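Local coordinates for protein pectinesterase (Aspergillus niger, PDB 5C1E) that catalyses the hydrolysis of methyl esters in pectin, yielding free galacturonosyl carboxylates and methanol, and probably takes part in the maceration of plant tissue, at residues 11-16 against 38-43; 80-85 against 115-120; 169-174 against 198-203; 241-246 against 270-275. All coordinates share one frame; numbering follows the deposited sequence.

Contact 1: 11-16 against 38-43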
# COMPACT_ATOMS: atom_id res chain seq x y z
N LEU A 11 -4.96 -7.16 22.86
CA LEU A 11 -3.68 -7.44 23.50
C LEU A 11 -2.83 -6.16 23.42
O LEU A 11 -2.99 -5.38 22.48
CB LEU A 11 -2.95 -8.57 22.77
CG LEU A 11 -3.44 -10.02 22.90
CD1 LEU A 11 -4.87 -10.19 22.43
CD2 LEU A 11 -2.52 -10.94 22.11
N THR A 12 -1.94 -5.95 24.38
CA THR A 12 -1.14 -4.72 24.40
C THR A 12 0.34 -5.00 24.20
O THR A 12 0.90 -5.86 24.86
CB THR A 12 -1.26 -3.96 25.70
OG1 THR A 12 -0.91 -4.82 26.79
CG2 THR A 12 -2.69 -3.43 25.89
N VAL A 13 0.96 -4.21 23.32
CA VAL A 13 2.39 -4.27 23.07
C VAL A 13 2.98 -2.92 23.43
O VAL A 13 2.41 -1.89 23.08
CB VAL A 13 2.70 -4.52 21.59
CG1 VAL A 13 4.20 -4.44 21.34
CG2 VAL A 13 2.17 -5.89 21.15
N GLY A 14 4.12 -2.92 24.12
CA GLY A 14 4.87 -1.70 24.37
C GLY A 14 5.72 -1.83 25.60
O GLY A 14 5.68 -2.85 26.29
N SER A 15 6.48 -0.79 25.89
CA SER A 15 7.35 -0.79 27.05
C SER A 15 6.58 -1.11 28.34
O SER A 15 7.09 -1.79 29.22
CB SER A 15 8.06 0.57 27.18
OG SER A 15 8.96 0.56 28.28
N ASP A 16 5.35 -0.64 28.45
CA ASP A 16 4.55 -0.92 29.63
C ASP A 16 3.32 -1.75 29.34
O ASP A 16 2.36 -1.70 30.10
CB ASP A 16 4.16 0.40 30.28
CG ASP A 16 5.37 1.23 30.60
OD1 ASP A 16 6.33 0.62 31.13
OD2 ASP A 16 5.37 2.46 30.31
N ILE A 38 -4.80 -6.31 18.48
CA ILE A 38 -3.57 -5.98 19.16
C ILE A 38 -3.42 -4.46 19.06
O ILE A 38 -3.62 -3.86 17.98
CB ILE A 38 -2.34 -6.68 18.53
CG1 ILE A 38 -2.46 -8.20 18.64
CG2 ILE A 38 -1.05 -6.23 19.21
CD1 ILE A 38 -1.42 -8.99 17.86
N TYR A 39 -3.11 -3.85 20.21
CA TYR A 39 -2.77 -2.43 20.30
C TYR A 39 -1.28 -2.31 20.54
O TYR A 39 -0.74 -2.89 21.49
CB TYR A 39 -3.53 -1.77 21.45
CG TYR A 39 -3.04 -0.38 21.84
CD1 TYR A 39 -3.37 0.74 21.07
CD2 TYR A 39 -2.29 -0.18 22.99
CE1 TYR A 39 -2.92 2.01 21.43
CE2 TYR A 39 -1.86 1.09 23.36
CZ TYR A 39 -2.18 2.19 22.58
OH TYR A 39 -1.73 3.46 22.95
N VAL A 40 -0.62 -1.52 19.69
CA VAL A 40 0.81 -1.28 19.79
C VAL A 40 1.06 0.15 20.23
O VAL A 40 0.60 1.11 19.58
CB VAL A 40 1.53 -1.56 18.45
CG1 VAL A 40 3.05 -1.53 18.62
CG2 VAL A 40 1.11 -2.91 17.90
N ALA A 41 1.74 0.28 21.37
CA ALA A 41 2.13 1.57 21.87
C ALA A 41 3.35 2.07 21.14
O ALA A 41 4.05 1.32 20.44
CB ALA A 41 2.39 1.51 23.36
N SER A 42 3.61 3.35 21.32
CA SER A 42 4.69 4.07 20.68
C SER A 42 6.00 3.29 20.76
O SER A 42 6.33 2.66 21.77
CB SER A 42 4.86 5.46 21.31
OG SER A 42 5.00 5.38 22.72
N GLY A 43 6.75 3.36 19.67
CA GLY A 43 8.05 2.76 19.60
C GLY A 43 8.49 2.44 18.20
O GLY A 43 7.68 2.47 17.25
O HOH W 1 5.91 1.70 24.44
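Leu11 and Val13 project to the same side as Ile38 and Val40, on neighbouring parallel strands at the edge of a sheet in a right-handed parallel beta-helix. Helix 22-29 links these strands as a beta-alpha-beta unit and covers Leu11, Val13 and Ile38, a setting that suits aliphatic side chains. Val13 makes the most of the contact. With CG1 anti to the backbone N (chi1 174°), it holds one methyl against each partner: CG2 turns back to Ile38 CG2 at 3.8 Å, the two side chains crossing obliquely, while CG1 lies 4.1 Å from Val40 CG1, the two valines side by side and pointing the same way. The Leu11 side chain meets Ile38 through CB alone, at 4.2 Å from CG1, and also touches Leu29 of the helix. On the reverse side, Thr12 CG2 approaches Tyr39 CD2 obliquely, and OG1 of Thr12 bonds the backbone of Thr18. Three backbone bonds zip the strands: Tyr39 N to Leu11 O, Val13 N to Tyr39 O, and Ala41 N to Val13 O. Beyond them Gly14 takes backbone angles (phi 155°) that suit glycine, and a side chain there would collide with Ala41 CB. Where the strands part, a water accepts from Ser15 N at 2.9 Å and donates to Ser42 O.

Contact 2: 80-85 against 115-120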
# COMPACT_ATOMS: atom_id res chain seq x y z
N ILE A 80 16.44 -5.70 4.61
CA ILE A 80 17.02 -6.72 3.77
C ILE A 80 16.47 -6.59 2.35
O ILE A 80 15.32 -6.18 2.18
CB ILE A 80 16.76 -8.15 4.33
CG1 ILE A 80 17.61 -9.19 3.60
CG2 ILE A 80 15.30 -8.51 4.29
CD1 ILE A 80 17.61 -10.53 4.29
N SER A 81 17.28 -6.95 1.36
CA SER A 81 16.85 -6.93 -0.05
C SER A 81 16.34 -8.30 -0.49
O SER A 81 16.61 -9.32 0.17
CB SER A 81 18.02 -6.49 -0.92
OG SER A 81 19.03 -7.49 -0.92
N SER A 82 15.62 -8.36 -1.60
CA SER A 82 15.09 -9.65 -2.06
C SER A 82 16.19 -10.63 -2.49
O SER A 82 16.06 -11.83 -2.23
CB SER A 82 14.03 -9.48 -3.16
OG SER A 82 14.53 -8.83 -4.29
N PRO A 83 17.29 -10.15 -3.13
CA PRO A 83 18.36 -11.09 -3.44
C PRO A 83 18.98 -11.74 -2.19
O PRO A 83 19.24 -12.95 -2.18
CB PRO A 83 19.39 -10.22 -4.16
CG PRO A 83 18.59 -9.11 -4.76
CD PRO A 83 17.56 -8.82 -3.71
N ASP A 84 19.19 -10.96 -1.14
CA ASP A 84 19.72 -11.49 0.11
C ASP A 84 18.71 -12.36 0.84
O ASP A 84 19.08 -13.38 1.38
CB ASP A 84 20.24 -10.37 1.01
CG ASP A 84 21.44 -9.65 0.43
OD1 ASP A 84 22.20 -10.27 -0.36
OD2 ASP A 84 21.63 -8.46 0.75
N ALA A 85 17.44 -11.98 0.85
CA ALA A 85 16.41 -12.76 1.54
C ALA A 85 16.00 -14.03 0.78
O ALA A 85 15.53 -14.98 1.39
CB ALA A 85 15.18 -11.91 1.80
N GLY A 115 18.96 0.37 -4.66
CA GLY A 115 19.96 -0.54 -5.20
C GLY A 115 19.46 -1.95 -5.47
O GLY A 115 20.10 -2.68 -6.22
N ALA A 116 18.35 -2.32 -4.85
CA ALA A 116 17.72 -3.62 -5.05
C ALA A 116 16.31 -3.59 -4.50
O ALA A 116 15.96 -2.71 -3.73
CB ALA A 116 18.51 -4.73 -4.35
N GLN A 117 15.51 -4.59 -4.88
CA GLN A 117 14.15 -4.70 -4.42
C GLN A 117 14.17 -4.97 -2.92
O GLN A 117 14.95 -5.79 -2.47
CB GLN A 117 13.43 -5.84 -5.13
CG GLN A 117 13.42 -5.71 -6.64
CD GLN A 117 14.55 -6.48 -7.29
OE1 GLN A 117 15.71 -6.47 -6.81
NE2 GLN A 117 14.24 -7.14 -8.39
N ALA A 118 13.32 -4.28 -2.17
CA ALA A 118 13.26 -4.46 -0.73
C ALA A 118 11.87 -4.07 -0.25
O ALA A 118 11.54 -2.89 -0.14
CB ALA A 118 14.33 -3.63 -0.04
N VAL A 119 11.05 -5.08 0.02
CA VAL A 119 9.64 -4.86 0.31
C VAL A 119 9.41 -4.38 1.74
O VAL A 119 9.99 -4.91 2.68
CB VAL A 119 8.84 -6.13 0.02
CG1 VAL A 119 7.37 -5.99 0.38
CG2 VAL A 119 8.97 -6.47 -1.46
N ALA A 120 8.56 -3.36 1.88
CA ALA A 120 8.12 -2.91 3.20
C ALA A 120 6.98 -3.79 3.68
O ALA A 120 7.09 -4.44 4.71
CB ALA A 120 7.72 -1.46 3.19
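Ser82 N donates to Gln117 O at 2.8 Å, a bond of 159° that approaches 27° out of the carbonyl plane and ties the start of the short helix 82-85 to the loop segment 115-120. An N-H in the first turn of a helix has no carbonyl within that helix to use, so Gln117 supplies one. Around this bond lie two serines, two alanines and the longer Gln117. Ser82 points its CB toward the other segment and carries OG between the backbone N and the carbonyl carbon (chi1 60°), which sets OG 3.3 Å from Gln117 CB. A bend at chi2 brings Gln117 CD back to 3.8 Å from the same Ser82 OG. Ala116 CB fits into the angle between Ser81 CB, at 3.9 Å, and Pro83 CD, at 4.2 Å. Ala118 CB lies 3.5 Å from Ile80 O. Ser81 is the N-cap of the helix: its OG accepts a weak bond from Asp84 N. Proline is well placed in this first turn, where it has no N-H to leave without a partner. Both segments belong to the excursions that leave the coils of the parallel beta-helix, and Asn110 joins them, its ND2 donating to Ile80 O and to Val119 O. The Gln117 side chain lies about 7 Å from that of Asp161, the predicted active-site residue, consistent with a place in the substrate cleft. Its NE2 is hydrogen-bonded to O3 of a glycerol, probably from the crystallisation liquor.

Contact 3: 169-174 against 198-203. With SO4 (sulfate ion), chain C.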
# COMPACT_ATOMS: atom_id res chain seq x y z
N VAL A 169 -6.99 -3.51 -6.02
CA VAL A 169 -6.69 -2.59 -4.92
C VAL A 169 -7.20 -1.19 -5.17
O VAL A 169 -7.08 -0.66 -6.28
CB VAL A 169 -5.17 -2.61 -4.59
CG1 VAL A 169 -4.34 -2.33 -5.83
CG2 VAL A 169 -4.82 -1.66 -3.45
N TRP A 170 -7.78 -0.61 -4.12
CA TRP A 170 -8.30 0.75 -4.10
C TRP A 170 -7.50 1.58 -3.11
O TRP A 170 -7.41 1.21 -1.94
CB TRP A 170 -9.75 0.74 -3.65
CG TRP A 170 -10.41 2.09 -3.66
CD1 TRP A 170 -10.31 3.06 -2.70
CD2 TRP A 170 -11.31 2.60 -4.65
NE1 TRP A 170 -11.08 4.13 -3.03
CE2 TRP A 170 -11.71 3.89 -4.23
CE3 TRP A 170 -11.82 2.10 -5.85
CZ2 TRP A 170 -12.57 4.68 -4.97
CZ3 TRP A 170 -12.69 2.88 -6.58
CH2 TRP A 170 -13.06 4.16 -6.14
N PHE A 171 -6.89 2.65 -3.61
CA PHE A 171 -6.20 3.64 -2.78
C PHE A 171 -7.04 4.90 -2.73
O PHE A 171 -7.29 5.51 -3.76
CB PHE A 171 -4.83 3.99 -3.35
CG PHE A 171 -3.88 2.83 -3.39
CD1 PHE A 171 -3.06 2.57 -2.32
CD2 PHE A 171 -3.79 2.03 -4.52
CE1 PHE A 171 -2.18 1.50 -2.34
CE2 PHE A 171 -2.90 0.96 -4.55
CZ PHE A 171 -2.10 0.70 -3.46
N GLY A 172 -7.54 5.23 -1.55
CA GLY A 172 -8.42 6.37 -1.37
C GLY A 172 -7.78 7.41 -0.47
O GLY A 172 -7.34 7.10 0.65
N GLU A 173 -7.75 8.65 -0.92
CA GLU A 173 -7.23 9.75 -0.11
C GLU A 173 -5.84 9.46 0.48
O GLU A 173 -5.58 9.77 1.63
CB GLU A 173 -8.21 10.08 1.02
CG GLU A 173 -9.56 10.59 0.55
CD GLU A 173 -10.60 10.71 1.66
OE1 GLU A 173 -10.30 10.53 2.87
OE2 GLU A 173 -11.77 10.98 1.32
N CYS A 174 -4.97 8.86 -0.33
CA CYS A 174 -3.61 8.57 0.08
C CYS A 174 -2.64 9.60 -0.47
O CYS A 174 -2.88 10.20 -1.54
CB CYS A 174 -3.17 7.19 -0.40
SG CYS A 174 -4.05 5.81 0.36
N TYR A 198 -6.06 -1.78 -10.28
CA TYR A 198 -5.64 -0.75 -9.33
C TYR A 198 -6.49 0.49 -9.60
O TYR A 198 -6.56 0.97 -10.76
CB TYR A 198 -4.21 -0.27 -9.53
CG TYR A 198 -3.06 -1.23 -9.24
CD1 TYR A 198 -3.22 -2.62 -9.23
CD2 TYR A 198 -1.78 -0.71 -9.07
CE1 TYR A 198 -2.14 -3.46 -8.97
CE2 TYR A 198 -0.69 -1.53 -8.84
CZ TYR A 198 -0.87 -2.89 -8.80
OH TYR A 198 0.23 -3.65 -8.57
N ALA A 199 -7.06 1.04 -8.55
CA ALA A 199 -7.74 2.33 -8.63
C ALA A 199 -7.09 3.28 -7.64
O ALA A 199 -7.08 3.01 -6.43
CB ALA A 199 -9.23 2.18 -8.34
N ILE A 200 -6.56 4.39 -8.15
CA ILE A 200 -5.99 5.44 -7.29
C ILE A 200 -6.95 6.62 -7.33
O ILE A 200 -7.09 7.28 -8.35
CB ILE A 200 -4.57 5.79 -7.76
CG1 ILE A 200 -3.68 4.57 -7.51
CG2 ILE A 200 -4.04 7.01 -7.02
CD1 ILE A 200 -2.43 4.54 -8.32
N ASP A 201 -7.65 6.83 -6.21
CA ASP A 201 -8.82 7.71 -6.16
C ASP A 201 -8.69 8.80 -5.12
O ASP A 201 -8.46 8.53 -3.94
CB ASP A 201 -10.09 6.90 -5.88
CG ASP A 201 -11.33 7.76 -5.83
OD1 ASP A 201 -11.91 8.04 -6.90
OD2 ASP A 201 -11.75 8.13 -4.72
N ASN A 202 -8.87 10.05 -5.54
CA ASN A 202 -8.74 11.19 -4.63
C ASN A 202 -7.43 11.13 -3.84
O ASN A 202 -7.39 11.40 -2.64
CB ASN A 202 -9.96 11.26 -3.68
CG ASN A 202 -11.23 11.74 -4.39
OD1 ASN A 202 -12.09 10.94 -4.80
ND2 ASN A 202 -11.34 13.04 -4.54
N CYS A 203 -6.35 10.75 -4.52
CA CYS A 203 -5.04 10.73 -3.90
C CYS A 203 -4.23 11.96 -4.30
O CYS A 203 -4.63 12.74 -5.17
CB CYS A 203 -4.29 9.45 -4.28
SG CYS A 203 -5.06 7.93 -3.64
S SO4 C . -13.27 5.92 -0.53
O1 SO4 C . -13.74 7.20 0.09
O2 SO4 C . -11.80 6.01 -0.74
O3 SO4 C . -13.59 4.74 0.32
O4 SO4 C . -13.98 5.73 -1.81
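Trp170 lays its indole across Ala199 and Asp201 of the next strand. Its CB leaves the strand on the same side as theirs, and CG is anti to the backbone N (chi1 -177°). From there the six-membered ring reaches over the neighbour: CE3 meets Ala199 CB at 3.6 Å, with CZ3 a little farther from the same methyl. Alanine's small methyl suits a place so close to the indole. CZ2 lies 3.4 Å from Asp201 CG and CH2 4.0 Å from it; Asp201 CB sits above one face toward the rim, the carboxylate plane turned 37° from the ring. On the five-membered ring, NE1 donates to O2 of a sulfate at 3.0 Å, an anion probably from the crystallisation liquor that is also held by Tyr150 and Lys283. Gly172 CA lies 3.5 Å from that O2, where a side chain would collide with the anion. Asp201 keeps its OD1 engaged by Gln232 and Asn233. On the reverse side of the sheet, Val169 CG1 packs over the face of Tyr198, and Phe171 CD2 lies alongside Ile200 CG1. Four backbone bonds, from Ala199 N to Val169 O through to Glu173 N to Asp201 O, knit these coils of the parallel beta-helix, and Cys174 N adds one to Cys203 SG at 3.4 Å. The pair lies between strands 148-152, where Phe171 stacks on Tyr151, and 228-232; strand 182-187 packs against Tyr198 and Ile200, while Lys283 of helix 283-287 makes a cation-pi contact with Trp170.

Contact 4: 241-246 against 270-275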
# COMPACT_ATOMS: atom_id res chain seq x y z
N ASN A 241 5.93 12.63 -15.76
CA ASN A 241 6.40 12.80 -17.11
C ASN A 241 5.21 12.99 -18.07
O ASN A 241 4.19 12.34 -17.91
CB ASN A 241 7.25 11.60 -17.51
CG ASN A 241 7.87 11.75 -18.87
OD1 ASN A 241 7.21 11.55 -19.88
ND2 ASN A 241 9.14 12.14 -18.90
N PRO A 242 5.33 13.88 -19.06
CA PRO A 242 4.22 14.08 -19.99
C PRO A 242 3.66 12.81 -20.67
O PRO A 242 2.47 12.75 -20.93
CB PRO A 242 4.80 15.02 -21.04
CG PRO A 242 5.80 15.82 -20.29
CD PRO A 242 6.33 14.96 -19.16
N LYS A 243 4.51 11.83 -20.94
CA LYS A 243 4.04 10.55 -21.51
C LYS A 243 3.15 9.75 -20.53
O LYS A 243 2.40 8.87 -20.96
CB LYS A 243 5.22 9.72 -22.01
CG LYS A 243 6.05 10.42 -23.08
CD LYS A 243 7.13 9.54 -23.68
CE LYS A 243 8.13 8.99 -22.66
NZ LYS A 243 8.97 10.03 -22.02
N GLY A 244 3.28 10.03 -19.24
CA GLY A 244 2.44 9.44 -18.20
C GLY A 244 2.86 8.03 -17.81
O GLY A 244 3.06 7.74 -16.62
N TRP A 245 2.95 7.16 -18.79
CA TRP A 245 3.25 5.76 -18.55
C TRP A 245 4.50 5.34 -19.33
O TRP A 245 4.85 5.96 -20.34
CB TRP A 245 2.07 4.90 -18.96
CG TRP A 245 0.76 5.37 -18.39
CD1 TRP A 245 -0.08 6.31 -18.92
CD2 TRP A 245 0.13 4.91 -17.18
NE1 TRP A 245 -1.19 6.47 -18.11
CE2 TRP A 245 -1.08 5.63 -17.04
CE3 TRP A 245 0.47 3.97 -16.21
CZ2 TRP A 245 -1.95 5.40 -15.99
CZ3 TRP A 245 -0.38 3.76 -15.16
CH2 TRP A 245 -1.59 4.47 -15.05
N THR A 246 5.18 4.30 -18.86
CA THR A 246 6.37 3.79 -19.55
C THR A 246 6.29 2.26 -19.73
O THR A 246 5.28 1.63 -19.37
CB THR A 246 7.68 4.27 -18.87
OG1 THR A 246 8.80 4.01 -19.72
CG2 THR A 246 7.89 3.60 -17.52
N ASP A 270 0.06 14.78 -24.15
CA ASP A 270 1.24 14.07 -24.64
C ASP A 270 1.32 12.62 -24.12
O ASP A 270 2.35 11.99 -24.22
CB ASP A 270 2.53 14.80 -24.26
CG ASP A 270 2.74 16.08 -25.06
OD1 ASP A 270 2.15 16.23 -26.15
OD2 ASP A 270 3.52 16.93 -24.60
N ARG A 271 0.22 12.11 -23.57
CA ARG A 271 0.23 10.76 -22.98
C ARG A 271 0.47 9.67 -24.00
O ARG A 271 0.15 9.82 -25.18
CB ARG A 271 -1.07 10.48 -22.25
CG ARG A 271 -1.27 11.35 -21.02
CD ARG A 271 -0.39 10.89 -19.86
NE ARG A 271 -0.80 11.50 -18.59
CZ ARG A 271 -0.14 12.46 -17.92
NH1 ARG A 271 1.01 12.96 -18.34
NH2 ARG A 271 -0.66 12.91 -16.79
N GLU A 272 1.02 8.57 -23.51
CA GLU A 272 1.18 7.34 -24.27
C GLU A 272 0.61 6.19 -23.46
O GLU A 272 0.50 6.27 -22.23
CB GLU A 272 2.67 7.06 -24.58
CG GLU A 272 3.33 8.07 -25.50
CD GLU A 272 4.80 7.76 -25.78
OE1 GLU A 272 5.33 6.72 -25.29
OE2 GLU A 272 5.45 8.56 -26.50
N TYR A 273 0.20 5.12 -24.17
CA TYR A 273 -0.22 3.86 -23.56
C TYR A 273 -1.57 3.92 -22.83
O TYR A 273 -1.90 3.02 -22.04
CB TYR A 273 0.87 3.30 -22.61
CG TYR A 273 2.22 3.17 -23.27
CD1 TYR A 273 2.47 2.18 -24.20
CD2 TYR A 273 3.26 4.04 -22.94
CE1 TYR A 273 3.71 2.06 -24.81
CE2 TYR A 273 4.50 3.93 -23.55
CZ TYR A 273 4.71 2.94 -24.48
OH TYR A 273 5.92 2.83 -25.09
N GLU A 274 -2.37 4.95 -23.07
CA GLU A 274 -3.64 5.07 -22.36
C GLU A 274 -4.84 4.57 -23.15
O GLU A 274 -4.78 4.40 -24.38
CB GLU A 274 -3.89 6.51 -21.93
CG GLU A 274 -2.93 7.00 -20.89
CD GLU A 274 -3.43 8.25 -20.18
OE1 GLU A 274 -4.04 9.14 -20.85
OE2 GLU A 274 -3.20 8.32 -18.95
N THR A 275 -5.93 4.36 -22.43
CA THR A 275 -7.22 3.97 -22.99
C THR A 275 -8.26 4.98 -22.52
O THR A 275 -8.16 5.48 -21.40
CB THR A 275 -7.60 2.56 -22.49
OG1 THR A 275 -6.59 1.64 -22.91
CG2 THR A 275 -8.93 2.11 -23.03
O HOH W 2 0.79 14.93 -21.38
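A bend at chi2 of Arg271 (-75°) turns CD back against Gly244 CA, at 3.6 Å, and bends at chi3 and chi4 of Lys243 bring NZ to Asn241 OD1. Arg271 NH1 then donates to Pro242 O at 3.0 Å; the oxygen lies near the guanidinium plane, but the nitrogen stands above the plane of the carbonyl. Gly244 lies over the guanidinium face, at a positive phi and in a spot where a CB would strike Arg271 CD, so glycine suits both demands. Asn241 to Gly244 is a type I turn, and Asn241 OD1 accepts from Lys243 N as an Asx turn, with NZ arriving from the opposite face. Glu272 N closes on Lys243 O at 2.9 Å, and the Lys243 methylenes run alongside the Glu272 chain, CD 3.4 Å from OE2. Trp245, stacked on Tyr256, directs NE1 in its ring plane to Glu274 OE2, an atom whose position is less certain. Segment 241-246 runs beside strand 217-220 of the beta-helix, and 270-275 packs on that segment at the surface. Because Arg271 NE also salt-bridges Glu258, near which Glu274 lies, its cation probably offsets their charge, with NH2 bonded to Gly265 O.

In the fold
The four contacts follow one another along the chain and the beta-helix, each closing before the next opens. Contact 1 lies at the first strands and contact 4 in loops either side of strand 255-259 in sequence, their centres about 45 Å apart on opposite sides of the chain's centre. Contacts 1 and 3, centres about 29 Å apart, share the large parallel sheet, so the same pairing recurs at its edge and in its middle. Contact 2 lies outside that sheet, its centre about 26 Å from that of contact 3. Side chains of contacts 2, 3 and 4 come within about 8 Å of that of Asp161, the predicted active-site residue; contact 1 is remote.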